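Local coordinates for penicillin-binding protein 1A (Mycobacterium tuberculosis, PDB 5CXW) that polymerises glycan strands and, through the penicillin-sensitive transpeptidase domain present here, cross-links their peptides to build mycobacterial peptidoglycan, at residues S97-F102 with A176-S181. Sequence-based numbering, arbitrary orientation.
Sequences SSFKVF and AGIASS. With 35P ((2R,4S)-5,5-dimethyl-2-{(1R)-2-oxo-1-[(phenoxyacetyl)amino]ethyl}-1,3-thiazolidine-4-carboxylic acid), chain C.
Three groups meet at Ser97 OG: it is bonded covalently to C6 of the opened penicillin V at 1.3 Å, accepts a hydrogen bond from the ligand's N7 at 2.8 Å, and takes a weak one from Lys100 NZ at 3.3 Å. The acyl oxygen O17 accepts a bent bond (138°) from Ser97 N at 2.7 Å, consistent with one arm of the oxyanion hole. Lys100 NZ is also hydrogen-bonded to Ser150 OG and Asn152 OD1. Farther along 97-102, the rings of Phe99 and Phe102 meet 176-181. Phe102 has CG beside its backbone N (chi1 -55°), which carries CE1 to 3.8 Å from Ala176 CB, while CZ meets Ile178 CD1 obliquely at 4.1 Å. Phe99 CE1 reaches Ile178 CG1 at 4.3 Å, and the edge of Phe102 rests on a face of Phe99, with CD2 3.6 Å above its centre. Gly177 ends helix 165-176 in a Schellman motif, and Ala217 of helix 211-222 touches both Phe102 and Ile178. No hydrogen bond joins the segments; buried apolar packing connects the chain beyond helix 165-176 to 97-102, where Ser97 and Lys100 are the serine and lysine of the SxxK motif, which leads into helix 100-109 and is characteristic of penicillin-binding transpeptidases.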
loop_
_atom_site.group_PDB
_atom_site.type_symbol
_atom_site.label_atom_id
_atom_site.label_comp_id
_atom_site.label_asym_id
_atom_site.label_seq_id
_atom_site.Cartn_x
_atom_site.Cartn_y
_atom_site.Cartn_z
ATOM N N SER A 97 4.441 -5.717 -7.648
ATOM C CA SER A 97 3.095 -6.080 -8.072
ATOM C C SER A 97 1.999 -5.485 -7.215
ATOM O O SER A 97 0.829 -5.574 -7.611
ATOM C CB SER A 97 2.923 -7.570 -8.067
ATOM O OG SER A 97 3.786 -8.186 -9.045
ATOM N N SER A 98 2.325 -4.857 -6.087
ATOM C CA SER A 98 1.282 -4.217 -5.297
ATOM C C SER A 98 0.691 -3.034 -6.058
ATOM O O SER A 98 -0.416 -2.571 -5.739
ATOM C CB SER A 98 1.770 -3.829 -3.910
ATOM O OG SER A 98 2.794 -2.860 -3.924
ATOM N N PHE A 99 1.413 -2.554 -7.086
ATOM C CA PHE A 99 0.943 -1.428 -7.857
ATOM C C PHE A 99 -0.087 -1.859 -8.924
ATOM O O PHE A 99 -0.797 -0.978 -9.498
ATOM C CB PHE A 99 2.105 -0.718 -8.545
ATOM C CG PHE A 99 1.973 0.780 -8.496
ATOM C CD1 PHE A 99 2.143 1.427 -7.301
ATOM C CD2 PHE A 99 1.652 1.523 -9.609
ATOM C CE1 PHE A 99 1.988 2.769 -7.195
ATOM C CE2 PHE A 99 1.531 2.906 -9.504
ATOM C CZ PHE A 99 1.683 3.515 -8.304
ATOM N N LYS A 100 -0.238 -3.179 -9.172
ATOM C CA LYS A 100 -1.153 -3.633 -10.196
ATOM C C LYS A 100 -2.600 -3.195 -9.955
ATOM O O LYS A 100 -3.396 -3.103 -10.909
ATOM C CB LYS A 100 -1.149 -5.182 -10.336
ATOM C CG LYS A 100 0.125 -5.718 -10.942
ATOM C CD LYS A 100 0.186 -7.225 -10.990
ATOM C CE LYS A 100 1.526 -7.615 -11.543
ATOM N NZ LYS A 100 1.698 -9.022 -11.439
ATOM N N VAL A 101 -2.969 -3.042 -8.688
ATOM C CA VAL A 101 -4.345 -2.678 -8.329
ATOM C C VAL A 101 -4.716 -1.379 -8.986
ATOM O O VAL A 101 -5.881 -1.159 -9.303
ATOM C CB VAL A 101 -4.628 -2.640 -6.797
ATOM C CG1 VAL A 101 -4.253 -3.940 -6.168
ATOM C CG2 VAL A 101 -3.970 -1.439 -6.133
ATOM N N PHE A 102 -3.737 -0.496 -9.239
ATOM C CA PHE A 102 -4.081 0.790 -9.878
ATOM C C PHE A 102 -4.341 0.640 -11.359
ATOM O O PHE A 102 -5.136 1.410 -11.919
ATOM C CB PHE A 102 -3.002 1.859 -9.561
ATOM C CG PHE A 102 -2.814 2.004 -8.102
ATOM C CD1 PHE A 102 -3.897 2.344 -7.290
ATOM C CD2 PHE A 102 -1.615 1.738 -7.497
ATOM C CE1 PHE A 102 -3.765 2.418 -5.910
ATOM C CE2 PHE A 102 -1.484 1.821 -6.105
ATOM C CZ PHE A 102 -2.567 2.147 -5.308
ATOM N N ALA A 176 -6.240 7.750 -6.384
ATOM C CA ALA A 176 -6.459 6.916 -5.185
ATOM C C ALA A 176 -5.789 7.452 -3.940
ATOM O O ALA A 176 -6.213 7.109 -2.846
ATOM C CB ALA A 176 -6.014 5.483 -5.440
ATOM N N GLY A 177 -4.778 8.343 -4.123
ATOM C CA GLY A 177 -4.010 8.921 -3.027
ATOM C C GLY A 177 -2.536 8.685 -3.061
ATOM O O GLY A 177 -1.861 9.060 -2.088
ATOM N N ILE A 178 -1.964 8.077 -4.106
ATOM C CA ILE A 178 -0.502 8.062 -4.235
ATOM C C ILE A 178 -0.071 9.487 -4.424
ATOM O O ILE A 178 -0.511 10.158 -5.355
ATOM C CB ILE A 178 0.003 7.133 -5.355
ATOM C CG1 ILE A 178 -0.485 5.674 -5.173
ATOM C CG2 ILE A 178 1.494 7.230 -5.442
ATOM C CD1 ILE A 178 -0.065 5.021 -3.862
ATOM N N ALA A 179 0.719 10.029 -3.498
ATOM C CA ALA A 179 0.992 11.477 -3.542
ATOM C C ALA A 179 1.762 11.814 -4.804
ATOM O O ALA A 179 2.537 10.987 -5.305
ATOM C CB ALA A 179 1.811 11.918 -2.343
ATOM N N SER A 180 1.523 13.016 -5.304
ATOM C CA SER A 180 2.155 13.531 -6.518
ATOM C C SER A 180 3.629 13.918 -6.329
ATOM O O SER A 180 4.337 14.070 -7.323
ATOM C CB SER A 180 1.406 14.768 -7.023
ATOM O OG SER A 180 0.200 14.297 -7.572
ATOM N N SER A 181 4.031 14.122 -5.080
ATOM C CA SER A 181 5.391 14.418 -4.716
ATOM C C SER A 181 5.663 14.034 -3.287
ATOM O O SER A 181 4.742 13.884 -2.474
ATOM C CB SER A 181 5.656 15.933 -4.899
ATOM O OG SER A 181 4.824 16.654 -3.994
HETATM C C24 35P C . 12.057 -11.393 -11.587
HETATM C C23 35P C . 13.378 -11.805 -11.429
HETATM C C22 35P C . 13.926 -11.906 -10.170
HETATM C C21 35P C . 13.178 -11.615 -9.039
HETATM C C20 35P C . 11.867 -11.210 -9.168
HETATM C C19 35P C . 11.294 -11.108 -10.458
HETATM O O1 35P C . 9.990 -10.728 -10.664
HETATM C C2 35P C . 9.107 -10.678 -9.547
HETATM C C3 35P C . 7.697 -10.537 -10.051
HETATM O O18 35P C . 7.398 -10.956 -11.160
HETATM N N4 35P C . 6.867 -9.964 -9.192
HETATM C C5 35P C . 5.452 -9.807 -9.492
HETATM C C6 35P C . 4.955 -8.680 -8.683
HETATM O O17 35P C . 5.505 -8.233 -7.655
HETATM C C8 35P C . 4.561 -11.083 -9.154
HETATM N N7 35P C . 4.057 -10.733 -7.857
HETATM S S11 35P C . 5.313 -12.605 -8.946
HETATM C C10 35P C . 5.097 -12.776 -7.238
HETATM C C12 35P C . 6.378 -13.286 -6.580
HETATM C C15 35P C . 3.999 -13.734 -6.858
HETATM C C9 35P C . 4.801 -11.344 -6.780
HETATM C C13 35P C . 4.079 -11.109 -5.490
HETATM O O14 35P C . 2.826 -10.917 -5.572
HETATM O O16 35P C . 4.767 -11.070 -4.448
#